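Local coordinates for regulatory protein PcrH (PDB 2XCB) that probably serves as a type III secretion chaperone, using an all-helical fold to bind the chaperone-binding region of the translocator protein PopD, at residues Thr17-Gln20 against Leu21-Leu24; Asp35-Gln38 against Lys39-Ala43; His49-Ala52 against Arg53-Leu56; Leu65-Tyr68 against Glu69-Leu72; Pro120-Glu123 against Ala124-Ala127. All coordinates share one frame; numbering follows the deposited sequence. Where two conformers were deposited one is given.

Contact 1: Thr17-Gln20 against Leu21-Leu24; sequences TLEQ and LYAL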
loop_
_atom_site.group_PDB
_atom_site.type_symbol
_atom_site.label_atom_id
_atom_site.label_comp_id
_atom_site.label_asym_id
_atom_site.label_seq_id
_atom_site.Cartn_x
_atom_site.Cartn_y
_atom_site.Cartn_z
ATOM N N THR A 17 -3.775 3.654 -8.704
ATOM C CA THR A 17 -3.480 2.853 -7.486
ATOM C C THR A 17 -2.202 3.322 -6.791
ATOM O O THR A 17 -2.204 3.463 -5.571
ATOM C CB THR A 17 -3.386 1.313 -7.739
ATOM O OG1 THR A 17 -4.649 0.863 -8.219
ATOM C CG2 THR A 17 -3.095 0.527 -6.413
ATOM N N LEU A 18 -1.124 3.559 -7.552
ATOM C CA LEU A 18 0.062 4.259 -6.959
ATOM C C LEU A 18 -0.253 5.548 -6.214
ATOM O O LEU A 18 0.237 5.784 -5.120
ATOM C CB LEU A 18 1.135 4.526 -8.006
ATOM C CG LEU A 18 1.677 3.228 -8.563
ATOM C CD1 LEU A 18 2.499 3.466 -9.785
ATOM C CD2 LEU A 18 2.449 2.489 -7.503
ATOM N N GLU A 19 -1.111 6.381 -6.789
ATOM C CA GLU A 19 -1.537 7.608 -6.153
ATOM C C GLU A 19 -2.229 7.361 -4.824
ATOM O O GLU A 19 -1.979 8.054 -3.826
ATOM C CB GLU A 19 -2.438 8.397 -7.090
ATOM C CG GLU A 19 -2.530 9.888 -6.759
ATOM C CD GLU A 19 -1.176 10.535 -6.301
ATOM O OE1 GLU A 19 -0.171 10.415 -7.058
ATOM O OE2 GLU A 19 -1.171 11.132 -5.165
ATOM N N GLN A 20 -3.092 6.359 -4.781
ATOM C CA GLN A 20 -3.728 6.018 -3.513
ATOM C C GLN A 20 -2.763 5.416 -2.500
ATOM O O GLN A 20 -2.879 5.632 -1.264
ATOM C CB GLN A 20 -4.928 5.085 -3.759
ATOM C CG GLN A 20 -6.066 5.762 -4.529
ATOM C CD GLN A 20 -7.112 4.741 -5.012
ATOM O OE1 GLN A 20 -7.462 3.829 -4.275
ATOM N NE2 GLN A 20 -7.589 4.885 -6.258
ATOM N N LEU A 21 -1.776 4.696 -3.001
ATOM C CA LEU A 21 -0.762 4.152 -2.115
ATOM C C LEU A 21 0.166 5.255 -1.574
ATOM O O LEU A 21 0.574 5.211 -0.412
ATOM C CB LEU A 21 0.035 3.188 -2.935
ATOM C CG LEU A 21 0.436 1.843 -2.401
ATOM C CD1 LEU A 21 -0.604 1.354 -1.380
ATOM C CD2 LEU A 21 0.584 0.897 -3.599
ATOM N N TYR A 22 0.490 6.242 -2.417
ATOM C CA TYR A 22 1.201 7.411 -1.922
ATOM C C TYR A 22 0.416 8.140 -0.864
ATOM O O TYR A 22 0.976 8.484 0.192
ATOM C CB TYR A 22 1.677 8.323 -3.062
ATOM C CG TYR A 22 2.249 9.653 -2.537
ATOM C CD1 TYR A 22 3.547 9.720 -2.066
ATOM C CD2 TYR A 22 1.441 10.808 -2.420
ATOM C CE1 TYR A 22 4.081 10.907 -1.579
ATOM C CE2 TYR A 22 1.981 12.026 -1.887
ATOM C CZ TYR A 22 3.259 12.040 -1.464
ATOM O OH TYR A 22 3.785 13.189 -0.981
ATOM N N ALA A 23 -0.897 8.367 -1.100
ATOM C CA ALA A 23 -1.785 8.911 -0.077
ATOM C C ALA A 23 -1.752 8.160 1.239
ATOM O O ALA A 23 -1.835 8.775 2.343
ATOM C CB ALA A 23 -3.269 8.945 -0.582
ATOM N N LEU A 24 -1.713 6.836 1.135
ATOM C CA LEU A 24 -1.753 5.979 2.321
ATOM C C LEU A 24 -0.480 6.231 3.114
ATOM O O LEU A 24 -0.535 6.467 4.336
ATOM C CB LEU A 24 -1.938 4.486 1.941
ATOM C CG LEU A 24 -2.110 3.398 3.014
ATOM C CD1 LEU A 24 -2.982 2.281 2.490
ATOM C CD2 LEU A 24 -0.802 2.779 3.360
#
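E19 and Y22 stand side by side on helix 15-30, one turn apart and pointing the same way. Both carry CG opposite their own backbone N across the CA-CB bond (chi1 -159° in E19, 172° in Y22), which sends the two chains off the same flank of the helix. The glutamate then bends at chi2, and its carboxylate settles beside the tyrosine ring with E19 OE2 3.8 Å from Y22 CD2. The two planes are inclined by 54°, and the approach is a van der Waals one. Q20 behaves differently: its CG sits beside the backbone N and the chain runs on extended, carrying NE2 to a hydrogen bond with Q28 of the second subunit. As usual along a helix, CB atoms lie against carbonyls three residues back, L21 CB 3.4 Å from L18 O. Backbone bonds hold the frame, among them Y22 N to L18 O (2.8 Å) and A23 N to E19 O (2.9 Å).

The polar ends of the pair find their partners beyond this turn. E19 OE1 forms a salt bridge with R53, the same arginine makes a cation-pi contact with Y22, and Y22 OH bonds the backbone of the bound peptide. Carboxylate and ring thus share one positive charge, which probably keeps E19 ionised and helps to set the tyrosine that meets the peptide.

Contact 2: Asp35-Gln38 against Lys39-Ala43; sequences DDAQ and KIFQA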
loop_
_atom_site.group_PDB
_atom_site.type_symbol
_atom_site.label_atom_id
_atom_site.label_comp_id
_atom_site.label_asym_id
_atom_site.label_seq_id
_atom_site.Cartn_x
_atom_site.Cartn_y
_atom_site.Cartn_z
ATOM N N ASP A 35 7.445 3.842 10.902
ATOM C CA ASP A 35 7.871 2.527 10.405
ATOM C C ASP A 35 7.002 2.007 9.271
ATOM O O ASP A 35 7.485 1.383 8.332
ATOM C CB ASP A 35 7.853 1.508 11.549
ATOM C CG ASP A 35 9.233 1.260 12.055
ATOM O OD1 ASP A 35 10.035 0.668 11.250
ATOM O OD2 ASP A 35 9.527 1.711 13.202
ATOM N N ASP A 36 5.713 2.252 9.412
ATOM C CA ASP A 36 4.754 1.832 8.420
ATOM C C ASP A 36 4.873 2.706 7.186
ATOM O O ASP A 36 4.810 2.209 6.070
ATOM C CB ASP A 36 3.351 1.984 8.963
ATOM C CG ASP A 36 2.910 0.763 9.802
ATOM O OD1 ASP A 36 3.674 -0.213 10.111
ATOM O OD2 ASP A 36 1.750 0.774 10.078
ATOM N N ALA A 37 5.016 4.008 7.406
ATOM C CA ALA A 37 5.168 4.940 6.293
ATOM C C ALA A 37 6.460 4.591 5.529
ATOM O O ALA A 37 6.488 4.540 4.301
ATOM C CB ALA A 37 5.177 6.351 6.795
ATOM N N GLN A 38 7.521 4.306 6.263
ATOM C CA GLN A 38 8.774 3.934 5.567
ATOM C C GLN A 38 8.583 2.751 4.603
ATOM O O GLN A 38 9.154 2.707 3.517
ATOM C CB GLN A 38 9.842 3.527 6.574
ATOM C CG GLN A 38 11.220 3.368 5.881
ATOM C CD GLN A 38 12.296 2.860 6.818
ATOM O OE1 GLN A 38 13.477 2.755 6.442
ATOM N NE2 GLN A 38 11.886 2.451 8.002
ATOM N N LYS A 39 7.874 1.741 5.069
ATOM C CA LYS A 39 7.636 0.562 4.268
ATOM C C LYS A 39 6.791 0.875 3.049
ATOM O O LYS A 39 7.034 0.351 1.975
ATOM C CB LYS A 39 6.912 -0.526 5.119
ATOM C CG LYS A 39 7.796 -1.066 6.242
ATOM C CD LYS A 39 7.080 -1.853 7.238
ATOM C CE LYS A 39 8.167 -2.602 8.058
ATOM N NZ LYS A 39 7.510 -3.211 9.237
ATOM N N ILE A 40 5.752 1.663 3.206
ATOM C CA ILE A 40 4.989 2.067 2.023
ATOM C C ILE A 40 5.859 2.855 0.994
ATOM O O ILE A 40 5.867 2.572 -0.223
ATOM C CB ILE A 40 3.764 2.850 2.500
ATOM C CG1 ILE A 40 2.914 1.894 3.351
ATOM C CG2 ILE A 40 2.998 3.469 1.306
ATOM C CD1 ILE A 40 2.151 0.867 2.479
ATOM N N PHE A 41 6.698 3.790 1.502
ATOM C CA PHE A 41 7.521 4.561 0.566
ATOM C C PHE A 41 8.612 3.710 -0.079
ATOM O O PHE A 41 8.906 3.917 -1.263
ATOM C CB PHE A 41 8.113 5.828 1.236
ATOM C CG PHE A 41 7.091 6.843 1.548
ATOM C CD1 PHE A 41 6.312 7.377 0.559
ATOM C CD2 PHE A 41 6.933 7.300 2.851
ATOM C CE1 PHE A 41 5.338 8.353 0.883
ATOM C CE2 PHE A 41 6.016 8.238 3.151
ATOM C CZ PHE A 41 5.207 8.739 2.199
ATOM N N GLN A 42 9.191 2.787 0.692
ATOM C CA GLN A 42 10.159 1.898 0.176
ATOM C C GLN A 42 9.491 1.098 -0.937
ATOM O O GLN A 42 10.094 0.903 -1.997
ATOM C CB GLN A 42 10.711 1.022 1.312
ATOM C CG GLN A 42 11.490 -0.218 0.919
ATOM C CD GLN A 42 12.922 0.041 0.455
ATOM O OE1 GLN A 42 13.555 1.014 0.845
ATOM N NE2 GLN A 42 13.434 -0.853 -0.374
ATOM N N ALA A 43 8.211 0.712 -0.746
ATOM C CA ALA A 43 7.539 -0.072 -1.815
ATOM C C ALA A 43 7.440 0.789 -3.059
ATOM O O ALA A 43 7.750 0.323 -4.142
ATOM C CB ALA A 43 6.104 -0.560 -1.362
#
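Four successive i to i+4 bonds join D35-Q38 to K39-Q42 within helix 34-47, from a weak one of 3.3 Å between K39 N and D35 O to a firm one of 2.8 Å between Q42 N and Q38 O. The side chains of the later turn lean back over the carbonyls of the earlier one. K39 does so at greatest length: with CG opposite its carbonyl carbon (chi1 -67°) and every later torsion extended, the chain runs alongside D35, CG lying 3.2 Å from D35 O. Its ammonium touches neither acid, K39 NZ being 5.0 Å from D35 OD1 and 4.9 Å from D36 OD1. NZ instead bonds the backbone O of R11 of the second subunit, while D36 OD2 receives T17 OG1 and S14 N of that subunit.

On the adjoining flank F41 turns back in the same sense (chi1 -69°). F41 CD2 comes to 3.1 Å from A37 O, obliquely to the ring, and farther along the ring F41 CE2 rests 4.2 Å from A37 CB, an apolar contact. I40 brings CG1 within 3.3 Å of D36 O. Q38 is stretched out from the helix and hands OE1 to R62 of helix 52-64.

The chemistry is therefore divided between the flanks. D36 and K39 give their polar ends to the subunit interface, whereas A37, I40 and F41 face neighbouring helices, and F41 also packs on an apolar side chain of the bound peptide. The lysine's positive charge may weakly favour the charged form of the aspartates, above all the buried D36, although it forms no salt bridge with them.

Contact 3: His49-Ala52 against Arg53-Leu56; sequences HYDA and RYFL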
loop_
_atom_site.group_PDB
_atom_site.type_symbol
_atom_site.label_atom_id
_atom_site.label_comp_id
_atom_site.label_asym_id
_atom_site.label_seq_id
_atom_site.Cartn_x
_atom_site.Cartn_y
_atom_site.Cartn_z
ATOM N N HIS A 49 10.859 4.177 -10.002
ATOM C CA HIS A 49 12.216 4.630 -9.694
ATOM C C HIS A 49 12.480 6.144 -9.899
ATOM O O HIS A 49 13.601 6.595 -9.649
ATOM C CB HIS A 49 13.256 3.871 -10.547
ATOM C CG HIS A 49 13.225 2.376 -10.423
ATOM N ND1 HIS A 49 12.509 1.708 -9.453
ATOM C CD2 HIS A 49 13.893 1.419 -11.116
ATOM C CE1 HIS A 49 12.710 0.405 -9.566
ATOM N NE2 HIS A 49 13.543 0.200 -10.565
ATOM N N TYR A 50 11.483 6.936 -10.336
ATOM C CA TYR A 50 11.756 8.321 -10.799
ATOM C C TYR A 50 10.903 9.374 -10.139
ATOM O O TYR A 50 11.100 10.569 -10.374
ATOM C CB TYR A 50 11.603 8.450 -12.324
ATOM C CG TYR A 50 12.404 7.405 -13.064
ATOM C CD1 TYR A 50 11.775 6.297 -13.621
ATOM C CD2 TYR A 50 13.793 7.486 -13.148
ATOM C CE1 TYR A 50 12.491 5.318 -14.295
ATOM C CE2 TYR A 50 14.533 6.504 -13.801
ATOM C CZ TYR A 50 13.857 5.423 -14.391
ATOM O OH TYR A 50 14.552 4.431 -15.048
ATOM N N ASP A 51 9.925 8.955 -9.345
ATOM C CA ASP A 51 9.005 9.927 -8.760
ATOM C C ASP A 51 9.659 10.483 -7.481
ATOM O O ASP A 51 9.682 9.805 -6.455
ATOM C CB ASP A 51 7.617 9.283 -8.473
ATOM C CG ASP A 51 6.600 10.294 -8.101
ATOM O OD1 ASP A 51 5.431 10.097 -8.507
ATOM O OD2 ASP A 51 6.955 11.305 -7.402
ATOM N N ALA A 52 10.234 11.692 -7.557
ATOM C CA ALA A 52 10.930 12.294 -6.395
ATOM C C ALA A 52 10.079 12.318 -5.094
ATOM O O ALA A 52 10.626 12.232 -4.006
ATOM C CB ALA A 52 11.472 13.727 -6.745
ATOM N N ARG A 53 8.762 12.490 -5.187
ATOM C CA ARG A 53 7.950 12.455 -3.967
ATOM C C ARG A 53 8.189 11.214 -3.118
ATOM O O ARG A 53 8.202 11.283 -1.842
ATOM C CB ARG A 53 6.441 12.587 -4.231
ATOM C CG ARG A 53 5.990 13.734 -5.149
ATOM C CD ARG A 53 4.425 13.640 -5.598
ATOM N NE ARG A 53 4.198 12.401 -6.346
ATOM C CZ ARG A 53 3.036 11.768 -6.469
ATOM N NH1 ARG A 53 1.917 12.262 -5.922
ATOM N NH2 ARG A 53 3.003 10.646 -7.170
ATOM N N TYR A 54 8.367 10.083 -3.775
ATOM C CA TYR A 54 8.516 8.816 -3.019
ATOM C C TYR A 54 9.842 8.811 -2.242
ATOM O O TYR A 54 9.959 8.212 -1.175
ATOM C CB TYR A 54 8.490 7.576 -3.946
ATOM C CG TYR A 54 7.243 7.472 -4.796
ATOM C CD1 TYR A 54 6.106 8.201 -4.457
ATOM C CD2 TYR A 54 7.190 6.641 -5.927
ATOM C CE1 TYR A 54 4.910 8.133 -5.272
ATOM C CE2 TYR A 54 5.978 6.569 -6.757
ATOM C CZ TYR A 54 4.878 7.305 -6.378
ATOM O OH TYR A 54 3.735 7.240 -7.148
ATOM N N PHE A 55 10.853 9.469 -2.795
ATOM C CA PHE A 55 12.213 9.425 -2.162
ATOM C C PHE A 55 12.314 10.421 -1.015
ATOM O O PHE A 55 13.039 10.191 -0.016
ATOM C CB PHE A 55 13.297 9.631 -3.222
ATOM C CG PHE A 55 13.331 8.477 -4.220
ATOM C CD1 PHE A 55 14.003 7.287 -3.913
ATOM C CD2 PHE A 55 12.620 8.544 -5.389
ATOM C CE1 PHE A 55 13.958 6.156 -4.807
ATOM C CE2 PHE A 55 12.586 7.418 -6.284
ATOM C CZ PHE A 55 13.234 6.264 -6.000
ATOM N N LEU A 56 11.602 11.534 -1.193
ATOM C CA LEU A 56 11.335 12.559 -0.144
ATOM C C LEU A 56 10.626 11.881 0.977
ATOM O O LEU A 56 11.013 12.000 2.138
ATOM C CB LEU A 56 10.490 13.760 -0.699
ATOM C CG LEU A 56 10.459 14.905 0.361
ATOM C CD1 LEU A 56 11.898 15.384 0.681
ATOM C CD2 LEU A 56 9.569 16.048 -0.076
#
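D51 and R53 make the one salt bridge of this contact. With CG opposite the backbone N (chi1 -170°), D51 turns its carboxylate to R53. The arginine, bent at chi3, grips it side-on with two nitrogens, one to each oxygen: R53 NH2 to D51 OD1 at 2.8 Å and R53 NE to D51 OD2 at 3.1 Å. Both oxygens are met on their syn sides and lie near the guanidinium plane, the two flat groups being only 22° apart.

Capping and backbone bonds open the helix. D51 is its N-cap: OD2 also takes a weak bond from R53 N (3.1 Å), and D51 O accepts Y54 N. A52 O follows with an almost straight bond from L56 N and a weak one from F55 N.

Ring contacts complete the set. D51 CB lies over one face of Y54, 3.8 Å from the ring centroid, in a CH-pi contact. F55 folds back so that CE2 reaches 3.6 Å from H49 O.

In the fold, this turn starts helix 52-64. Y54 leans on L44 and C45 of helix 34-47, F55 meets Y77 of helix 68-81, L56 packs on F88 of helix 87-98, and A52 touches M81 of helix 68-81.

Contact 4: Leu65-Tyr68 against Glu69-Leu72; sequences LGLY and EQAL
L67, with phi -94° and psi 70°, directs its carbonyl along the axis of the coming helix, where A71 N bonds L67 O at 3.0 Å in a nearly linear approach to the carbonyl. Those torsions make L67 the centre of an inverse gamma turn, closed by a weak bond of 3.2 Å from Y68 N to G66 O, and place it at the N-cap of helix 68-81. Just before it, G66 has a positive phi and ends helix 52-64 in a Schellman motif. One helix is thus closed and the next begun within two residues.

Y68 takes up the following step. Its carbonyl accepts L72 N at 2.8 Å, and the leucine side chain curls back over the same oxygen, with L72 CG 3.4 Å from Y68 O. The methyl of A71 lies against two carbonyls, 3.6 Å from both L67 O and Y68 O. Y68 itself has CG opposite its carbonyl carbon (chi1 -52°), which folds the ring back over the turn, one face above G66 C. Elsewhere on the turn L67 CD1 and Q70 NE2 approach loosely, at 4.3 Å.

Outside partners add to this: Y68 and A71 pack on C95 of helix 87-98, and R62 NH1 bonds Q70 O. The contact itself is held by backbone amides, with no charged pair between the segments. Carbonyl acceptors do the polar work at this helix start, while A71 and L72 lie against them and probably limit the access of water.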
loop_
_atom_site.group_PDB
_atom_site.type_symbol
_atom_site.label_atom_id
_atom_site.label_comp_id
_atom_site.label_asym_id
_atom_site.label_seq_id
_atom_site.Cartn_x
_atom_site.Cartn_y
_atom_site.Cartn_z
ATOM N N LEU A 65 13.057 8.538 12.306
ATOM C CA LEU A 65 13.486 7.358 13.047
ATOM C C LEU A 65 14.970 7.384 13.412
ATOM O O LEU A 65 15.509 6.418 13.937
ATOM C CB LEU A 65 13.265 6.113 12.148
ATOM C CG LEU A 65 11.790 5.723 11.958
ATOM C CD1 LEU A 65 11.716 4.647 10.845
ATOM C CD2 LEU A 65 11.216 5.205 13.306
ATOM N N GLY A 66 15.659 8.449 13.065
ATOM C CA GLY A 66 17.088 8.525 13.437
ATOM C C GLY A 66 17.979 7.739 12.568
ATOM O O GLY A 66 19.162 7.492 12.923
ATOM N N LEU A 67 17.492 7.326 11.396
ATOM C CA LEU A 67 18.354 6.593 10.501
ATOM C C LEU A 67 18.995 7.578 9.510
ATOM O O LEU A 67 18.688 7.529 8.329
ATOM C CB LEU A 67 17.535 5.548 9.688
ATOM C CG LEU A 67 16.933 4.494 10.604
ATOM C CD1 LEU A 67 16.023 3.567 9.775
ATOM C CD2 LEU A 67 18.086 3.686 11.325
ATOM N N TYR A 68 19.912 8.441 9.968
ATOM C CA TYR A 68 20.370 9.534 9.121
ATOM C C TYR A 68 21.146 9.138 7.867
ATOM O O TYR A 68 20.994 9.756 6.847
ATOM C CB TYR A 68 21.177 10.538 9.972
ATOM C CG TYR A 68 20.428 10.975 11.173
ATOM C CD1 TYR A 68 19.358 11.829 11.031
ATOM C CD2 TYR A 68 20.755 10.493 12.468
ATOM C CE1 TYR A 68 18.642 12.241 12.110
ATOM C CE2 TYR A 68 20.032 10.893 13.577
ATOM C CZ TYR A 68 18.985 11.793 13.370
ATOM O OH TYR A 68 18.245 12.233 14.381
ATOM N N GLU A 69 22.013 8.140 7.964
ATOM C CA GLU A 69 22.779 7.711 6.800
ATOM C C GLU A 69 21.825 7.144 5.708
ATOM O O GLU A 69 21.975 7.458 4.505
ATOM C CB GLU A 69 23.823 6.676 7.202
ATOM C CG GLU A 69 24.817 7.176 8.214
ATOM C CD GLU A 69 26.017 7.864 7.587
ATOM O OE1 GLU A 69 25.962 8.260 6.388
ATOM O OE2 GLU A 69 27.025 8.013 8.328
ATOM N N GLN A 70 20.830 6.352 6.106
ATOM C CA GLN A 70 19.856 5.839 5.100
ATOM C C GLN A 70 18.966 6.954 4.561
ATOM O O GLN A 70 18.617 6.938 3.364
ATOM C CB GLN A 70 18.986 4.749 5.687
ATOM C CG GLN A 70 19.802 3.535 6.098
ATOM C CD GLN A 70 18.866 2.390 6.520
ATOM O OE1 GLN A 70 17.841 2.190 5.899
ATOM N NE2 GLN A 70 19.203 1.677 7.564
ATOM N N ALA A 71 18.661 7.953 5.409
ATOM C CA ALA A 71 17.906 9.150 4.966
ATOM C C ALA A 71 18.731 9.885 3.943
ATOM O O ALA A 71 18.231 10.234 2.873
ATOM C CB ALA A 71 17.525 10.104 6.166
ATOM N N LEU A 72 20.053 9.989 4.175
ATOM C CA LEU A 72 20.856 10.708 3.201
ATOM C C LEU A 72 20.809 9.984 1.806
ATOM O O LEU A 72 20.744 10.664 0.822
ATOM C CB LEU A 72 22.320 10.831 3.664
ATOM C CG LEU A 72 22.629 11.840 4.773
ATOM C CD1 LEU A 72 24.039 11.567 5.294
ATOM C CD2 LEU A 72 22.616 13.199 4.132
#

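Contact 5: Pro120-Glu123 against Ala124-Ala127; sequences PAHE and ALAA
H122 O is the acceptor that starts helix 123-140: A126 N reaches it at 3.0 Å, with the N-H pointing almost straight at the oxygen and arriving nearly in line with the carbonyl. Carbon atoms close in on the same oxygen, A126 CB at 3.6 Å and L125 CB at 3.7 Å. The next bond is slack, A127 N to E123 O being weak at 3.4 Å. Upstream, another weak bond of 3.3 Å, from E123 N to P120 O, closes the short 3-10 turn that leads into the helix.

The side-chain meeting is between H122, at the N-cap position, and L125. They lie side by side and point the same way. H122 carries its CG opposite the carbonyl carbon (chi1 -69°), whereas L125 has CG opposite the backbone N (chi1 -169°), and these two choices bring the ring and the branched end together. L125 CD2 approaches the imidazole obliquely, 4.1 Å from H122 ND1, in a loose van der Waals contact. On another flank E123 extends away from the helix start (chi1 178°).

H122 and L125 both lean on P86, and L125 reaches F90 of helix 87-98. H122 and A126 also touch A116 of helix 102-117. Between the two segments the polar link is one sound amide bond and one weak one, with no ionic pair; side-chain packing against the loop at P86 and against those two helices probably does the rest.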
loop_
_atom_site.group_PDB
_atom_site.type_symbol
_atom_site.label_atom_id
_atom_site.label_comp_id
_atom_site.label_asym_id
_atom_site.label_seq_id
_atom_site.Cartn_x
_atom_site.Cartn_y
_atom_site.Cartn_z
ATOM N N PRO A 120 9.000 31.297 -5.601
ATOM C CA PRO A 120 8.156 31.990 -4.586
ATOM C C PRO A 120 7.387 31.069 -3.599
ATOM O O PRO A 120 7.237 31.414 -2.421
ATOM C CB PRO A 120 7.218 32.854 -5.440
ATOM C CG PRO A 120 7.961 33.027 -6.756
ATOM C CD PRO A 120 8.640 31.710 -6.976
ATOM N N ALA A 121 6.975 29.887 -4.055
ATOM C CA ALA A 121 6.383 28.848 -3.164
ATOM C C ALA A 121 7.271 28.481 -1.944
ATOM O O ALA A 121 6.785 28.005 -0.910
ATOM C CB ALA A 121 6.088 27.570 -3.984
ATOM N N HIS A 122 8.581 28.687 -2.091
ATOM C CA HIS A 122 9.530 28.270 -1.076
ATOM C C HIS A 122 10.206 29.430 -0.304
ATOM O O HIS A 122 11.324 29.268 0.205
ATOM C CB HIS A 122 10.605 27.383 -1.707
ATOM C CG HIS A 122 10.126 26.038 -2.170
ATOM N ND1 HIS A 122 9.846 25.002 -1.296
ATOM C CD2 HIS A 122 9.981 25.526 -3.418
ATOM C CE1 HIS A 122 9.525 23.921 -1.986
ATOM N NE2 HIS A 122 9.611 24.209 -3.274
ATOM N N GLU A 123 9.525 30.567 -0.181
ATOM C CA GLU A 123 10.057 31.714 0.562
ATOM C C GLU A 123 10.364 31.477 2.068
ATOM O O GLU A 123 11.351 31.982 2.570
ATOM C CB GLU A 123 9.096 32.902 0.395
ATOM C CG GLU A 123 9.468 34.185 1.159
ATOM C CD GLU A 123 8.577 35.392 0.757
ATOM O OE1 GLU A 123 7.327 35.294 0.883
ATOM O OE2 GLU A 123 9.125 36.435 0.316
ATOM N N ALA A 124 9.523 30.733 2.793
ATOM C CA ALA A 124 9.817 30.415 4.202
ATOM C C ALA A 124 11.062 29.503 4.342
ATOM O O ALA A 124 11.890 29.689 5.241
ATOM C CB ALA A 124 8.593 29.770 4.876
ATOM N N LEU A 125 11.182 28.521 3.456
ATOM C CA LEU A 125 12.284 27.576 3.479
ATOM C C LEU A 125 13.610 28.274 3.173
ATOM O O LEU A 125 14.600 27.955 3.820
ATOM C CB LEU A 125 12.054 26.393 2.498
ATOM C CG LEU A 125 12.987 25.161 2.581
ATOM C CD1 LEU A 125 12.984 24.571 3.976
ATOM C CD2 LEU A 125 12.623 24.078 1.555
ATOM N N ALA A 126 13.608 29.193 2.208
ATOM C CA ALA A 126 14.777 29.981 1.853
ATOM C C ALA A 126 15.334 30.695 3.099
ATOM O O ALA A 126 16.515 30.603 3.377
ATOM C CB ALA A 126 14.481 30.960 0.753
ATOM N N ALA A 127 14.467 31.336 3.868
ATOM C CA ALA A 127 14.864 32.006 5.115
ATOM C C ALA A 127 15.373 31.026 6.155
ATOM O O ALA A 127 16.369 31.292 6.828
ATOM C CB ALA A 127 13.689 32.813 5.663
#

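Contacts 1, 2 and 3 form a touching group. The salt bridge from E19 OE1 to R53 NH1 (3.0 Å) ties the peptide-facing flank of helix 15-30 to the start of helix 52-64. Contacts 1 and 2 meet through Y22 CD1 and F41 CE1 at 3.7 Å, and both also reach the second subunit. All three touch the bound peptide. Contact 4 joins by packing on contact 2, Q38 NE2 lying 3.6 Å from L65 CD1. Contact 5 stands apart, its nearest atoms about 8 Å from contact 3 and its centre about 28 Å from that of contact 2. The antiparallel helix pairs are consistent with the tetratricopeptide-repeat fold of this chaperone family.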